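Local structure of putative thioesterase (Novosphingobium aromaticivorans, 3CJY) at residues Ser65-Gly70 with Gly93-Arg98; Gly37-Ala42 with Leu181-Asp186. The protein is a putative acyl-CoA thioesterase of the double hotdog type that binds calcium and probably hydrolyses thioester substrates. All coordinates share one frame; numbering follows the deposited sequence. Where two conformers were deposited one is given.

Interaction 1: Ser65-Gly70 with Gly93-Arg98; sequences SFTPLG and GTVDGR
The loop S65-G70 runs past the end of the hairpin G93-R98, the backbones lying 7.2 Å apart between the CA atoms of T67 and V95 and 8.4 Å apart between those of S65 and R98. The hairpin closes through a type I' turn from V95 to R98. From the last residue of the turn, the side chain of R98 reaches across to the loop. CG is anti to the backbone N (chi1 178°), and a bend at chi3 turns the chain before the guanidinium, which presents its edge to the loop. NH2 donates to the carbonyl oxygen F66 O at 2.9 Å, nearly along the C=O axis and close to the guanidinium plane. S65 was modelled in two conformers; in one of them OG, anti to its own backbone N, accepts a long bond from R98 NE at 3.3 Å, again near the plane. In this conformer the two bonds from different nitrogens would fix the rotation of the group. CD of P68 adds a looser contact, 4.1 Å from R98 NH2. Deeper in, CG2 of T67 packs 3.8 Å from CG2 of V95, a single methyl-to-methyl contact between two buried residues. The arrangement joins the loop between strands 56-63 and 72-79 to the hairpin of strands 87-95 and 98-107 at one end of the N-terminal hotdog domain. V100 of strand 98-107 touches both T67 and V95, and its backbone bonds to S65 and G93. F66, whose CB points away from the hairpin, meets Y34 of strand 34-35 edge-to-face, and the backbone of T67 bonds to L35 of the same strand.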
# COMPACT_ATOMS: atom_id res chain seq x y z
N SER A 65 17.76 -4.55 -0.32
CA SER A 65 18.73 -5.53 0.17
C SER A 65 18.57 -5.77 1.66
O SER A 65 17.92 -5.00 2.36
CB SER A 65 20.15 -5.06 -0.12
OG SER A 65 21.11 -6.01 0.31
N PHE A 66 19.22 -6.83 2.13
CA PHE A 66 19.14 -7.25 3.54
C PHE A 66 20.10 -6.49 4.43
O PHE A 66 21.19 -6.09 4.01
CB PHE A 66 19.41 -8.77 3.71
CG PHE A 66 18.24 -9.65 3.39
CD1 PHE A 66 17.23 -9.86 4.32
CD2 PHE A 66 18.16 -10.31 2.17
CE1 PHE A 66 16.13 -10.69 4.03
CE2 PHE A 66 17.06 -11.15 1.87
CZ PHE A 66 16.05 -11.34 2.82
N THR A 67 19.66 -6.30 5.67
CA THR A 67 20.47 -5.68 6.71
C THR A 67 20.81 -6.76 7.76
O THR A 67 20.00 -7.10 8.60
CB THR A 67 19.78 -4.50 7.37
OG1 THR A 67 19.37 -3.60 6.35
CG2 THR A 67 20.71 -3.78 8.36
N PRO A 68 22.01 -7.32 7.68
CA PRO A 68 22.38 -8.34 8.62
C PRO A 68 22.40 -7.89 10.06
O PRO A 68 22.64 -6.71 10.38
CB PRO A 68 23.82 -8.70 8.19
CG PRO A 68 23.98 -8.13 6.81
CD PRO A 68 23.10 -6.94 6.78
N LEU A 69 22.13 -8.83 10.94
CA LEU A 69 22.32 -8.58 12.37
C LEU A 69 23.70 -7.99 12.60
O LEU A 69 24.70 -8.45 12.05
CB LEU A 69 22.25 -9.89 13.15
CG LEU A 69 22.52 -9.92 14.64
CD1 LEU A 69 21.52 -9.07 15.47
CD2 LEU A 69 22.50 -11.40 15.09
N GLY A 70 23.74 -6.96 13.43
CA GLY A 70 24.97 -6.31 13.78
C GLY A 70 25.39 -5.13 12.91
O GLY A 70 26.36 -4.43 13.24
N GLY A 93 17.58 4.03 3.63
CA GLY A 93 18.36 3.22 4.55
C GLY A 93 19.53 2.64 3.80
O GLY A 93 19.41 2.14 2.66
N THR A 94 20.70 2.78 4.41
CA THR A 94 21.95 2.30 3.83
C THR A 94 22.81 1.68 4.90
O THR A 94 22.79 2.10 6.05
CB THR A 94 22.80 3.44 3.17
OG1 THR A 94 22.97 4.49 4.13
CG2 THR A 94 22.13 4.01 1.97
N VAL A 95 23.60 0.70 4.47
CA VAL A 95 24.57 0.06 5.31
C VAL A 95 25.90 0.14 4.56
O VAL A 95 26.04 -0.39 3.46
CB VAL A 95 24.26 -1.42 5.54
CG1 VAL A 95 25.36 -2.07 6.35
CG2 VAL A 95 22.89 -1.57 6.21
N ASP A 96 26.85 0.83 5.14
CA ASP A 96 28.14 0.94 4.52
C ASP A 96 27.99 1.53 3.13
O ASP A 96 28.70 1.17 2.20
CB ASP A 96 28.79 -0.44 4.41
CG ASP A 96 29.20 -1.01 5.76
OD1 ASP A 96 29.35 -0.22 6.72
OD2 ASP A 96 29.40 -2.25 5.85
N GLY A 97 27.01 2.42 2.99
CA GLY A 97 26.80 3.12 1.74
C GLY A 97 25.91 2.35 0.78
O GLY A 97 25.46 2.91 -0.21
N ARG A 98 25.66 1.08 1.07
CA ARG A 98 24.80 0.23 0.22
C ARG A 98 23.34 0.47 0.53
O ARG A 98 22.95 0.44 1.68
CB ARG A 98 25.10 -1.27 0.46
CG ARG A 98 24.21 -2.24 -0.37
CD ARG A 98 24.46 -3.76 -0.11
NE ARG A 98 23.82 -4.32 1.09
CZ ARG A 98 24.40 -4.32 2.29
NH1 ARG A 98 25.60 -3.78 2.45
NH2 ARG A 98 23.78 -4.85 3.34

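Interaction 2: Gly37-Ala42 with Leu181-Asp186; sequences GGASMA and LAMFAD
M183, a selenomethionine, lays its CG against the carbonyl of G38, 3.5 Å from G38 O, and its CE reaches the CB of A42 at 4.1 Å. The contact pairs the central helices of two hotdog domains, 37-52 and 178-185, whose short segments run nearly antiparallel at 152° with axes 7.3 Å apart. Glycine makes this closeness possible: G38 CA lies 4.0 Å from the CA of M183, and a CB on G38 would clash with M183 and D186. At the next turn the CB of A182 rests on the CG of M41, 3.6 Å away, and on the backbone N of A42. The side chain of M41, also selenomethionine, in the conformer given turns away toward N207 of strand 203-211. At the other end D186, CG anti to its backbone N (chi1 -163°), leans over the first turn of helix 37-52. Its OD1 accepts from Q253 and N207, which hold the buried carboxylate, and its OD2 lies 3.3 Å from G37 CA. An alanine in place of D186 would probably leave the amides of Q253 and N207 without this acceptor and a gap where the carboxylate lay against G37 and G38. D186 OD2 also takes a weak, bent bond from G38 N at 2.9 Å.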
# COMPACT_ATOMS: atom_id res chain seq x y z
N GLY A 37 11.67 -6.48 8.83
CA GLY A 37 11.11 -5.51 7.89
C GLY A 37 10.26 -4.46 8.57
O GLY A 37 10.39 -3.27 8.26
N GLY A 38 9.40 -4.91 9.49
CA GLY A 38 8.55 -4.01 10.23
C GLY A 38 9.32 -3.00 11.04
O GLY A 38 8.87 -1.85 11.24
N ALA A 39 10.47 -3.43 11.52
CA ALA A 39 11.35 -2.52 12.30
C ALA A 39 11.95 -1.49 11.35
O ALA A 39 12.12 -0.36 11.69
CB ALA A 39 12.48 -3.28 13.01
N SER A 40 12.25 -1.91 10.14
CA SER A 40 12.75 -0.98 9.13
C SER A 40 11.70 0.11 8.88
O SER A 40 12.04 1.30 8.84
CB SER A 40 13.09 -1.70 7.83
OG SER A 40 14.26 -2.49 8.02
N MSE A 41 10.47 -0.33 8.68
CA MSE A 41 9.37 0.61 8.48
C MSE A 41 9.22 1.52 9.70
O MSE A 41 9.18 2.76 9.57
CB MSE A 41 8.05 -0.07 8.15
CG MSE A 41 6.94 0.96 8.19
SE MSE A 41 7.01 2.29 6.71
CE MSE A 41 6.19 1.14 5.39
N ALA A 42 9.22 0.94 10.89
CA ALA A 42 9.10 1.70 12.14
C ALA A 42 10.15 2.80 12.23
O ALA A 42 9.86 3.94 12.60
CB ALA A 42 9.20 0.78 13.34
N LEU A 181 2.83 -0.29 15.51
CA LEU A 181 1.90 -0.66 14.42
C LEU A 181 2.68 -1.11 13.13
O LEU A 181 2.36 -2.10 12.51
CB LEU A 181 0.95 0.52 14.15
CG LEU A 181 -0.02 0.87 15.30
CD1 LEU A 181 -0.71 2.19 15.04
CD2 LEU A 181 -1.01 -0.30 15.55
N ALA A 182 3.77 -0.40 12.81
CA ALA A 182 4.57 -0.75 11.67
C ALA A 182 5.13 -2.17 11.87
O ALA A 182 5.19 -2.96 10.96
CB ALA A 182 5.72 0.26 11.46
N MSE A 183 5.54 -2.47 13.10
CA MSE A 183 6.14 -3.77 13.38
C MSE A 183 5.07 -4.87 13.26
O MSE A 183 5.28 -5.91 12.66
CB MSE A 183 6.88 -3.73 14.72
CG MSE A 183 8.25 -3.11 14.50
SE MSE A 183 9.35 -2.89 16.11
CE MSE A 183 8.51 -1.50 16.70
N PHE A 184 3.89 -4.64 13.86
CA PHE A 184 2.83 -5.63 13.83
C PHE A 184 2.25 -5.87 12.44
O PHE A 184 1.77 -6.97 12.11
CB PHE A 184 1.71 -5.26 14.81
CG PHE A 184 2.10 -5.38 16.27
CD1 PHE A 184 3.17 -6.19 16.67
CD2 PHE A 184 1.31 -4.81 17.26
CE1 PHE A 184 3.43 -6.41 18.05
CE2 PHE A 184 1.60 -4.99 18.63
CZ PHE A 184 2.69 -5.77 19.00
N ALA A 185 2.28 -4.82 11.61
CA ALA A 185 1.83 -4.90 10.22
C ALA A 185 2.69 -5.91 9.43
O ALA A 185 2.23 -6.54 8.51
CB ALA A 185 1.90 -3.49 9.50
N ASP A 186 3.96 -6.03 9.82
CA ASP A 186 4.89 -6.95 9.13
C ASP A 186 4.86 -8.39 9.65
O ASP A 186 5.82 -9.15 9.48
CB ASP A 186 6.29 -6.38 9.10
CG ASP A 186 7.19 -7.07 8.05
OD1 ASP A 186 6.73 -7.34 6.94
OD2 ASP A 186 8.37 -7.33 8.36

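Overall arrangement
After several short strands the chain enters helix 37-52, whose opening turn supplies one half of interaction 2. It then passes through strand 56-63 into the loop 65-70, returns along strands 72-79 and 87-95, and at the turn 93-98 comes back to 65-70, closing interaction 1 across 22 residues, mostly strand. Only much later, beyond the crossing into the C-terminal domain, does 181-186 meet 37-42 and close the long loop, within which interaction 1 is nested. Interaction 1 is thus internal to the N-terminal hotdog domain, at its periphery, whereas interaction 2 joins both domains near the centre of the chain. Their centres lie about 17 Å apart, and they do not touch.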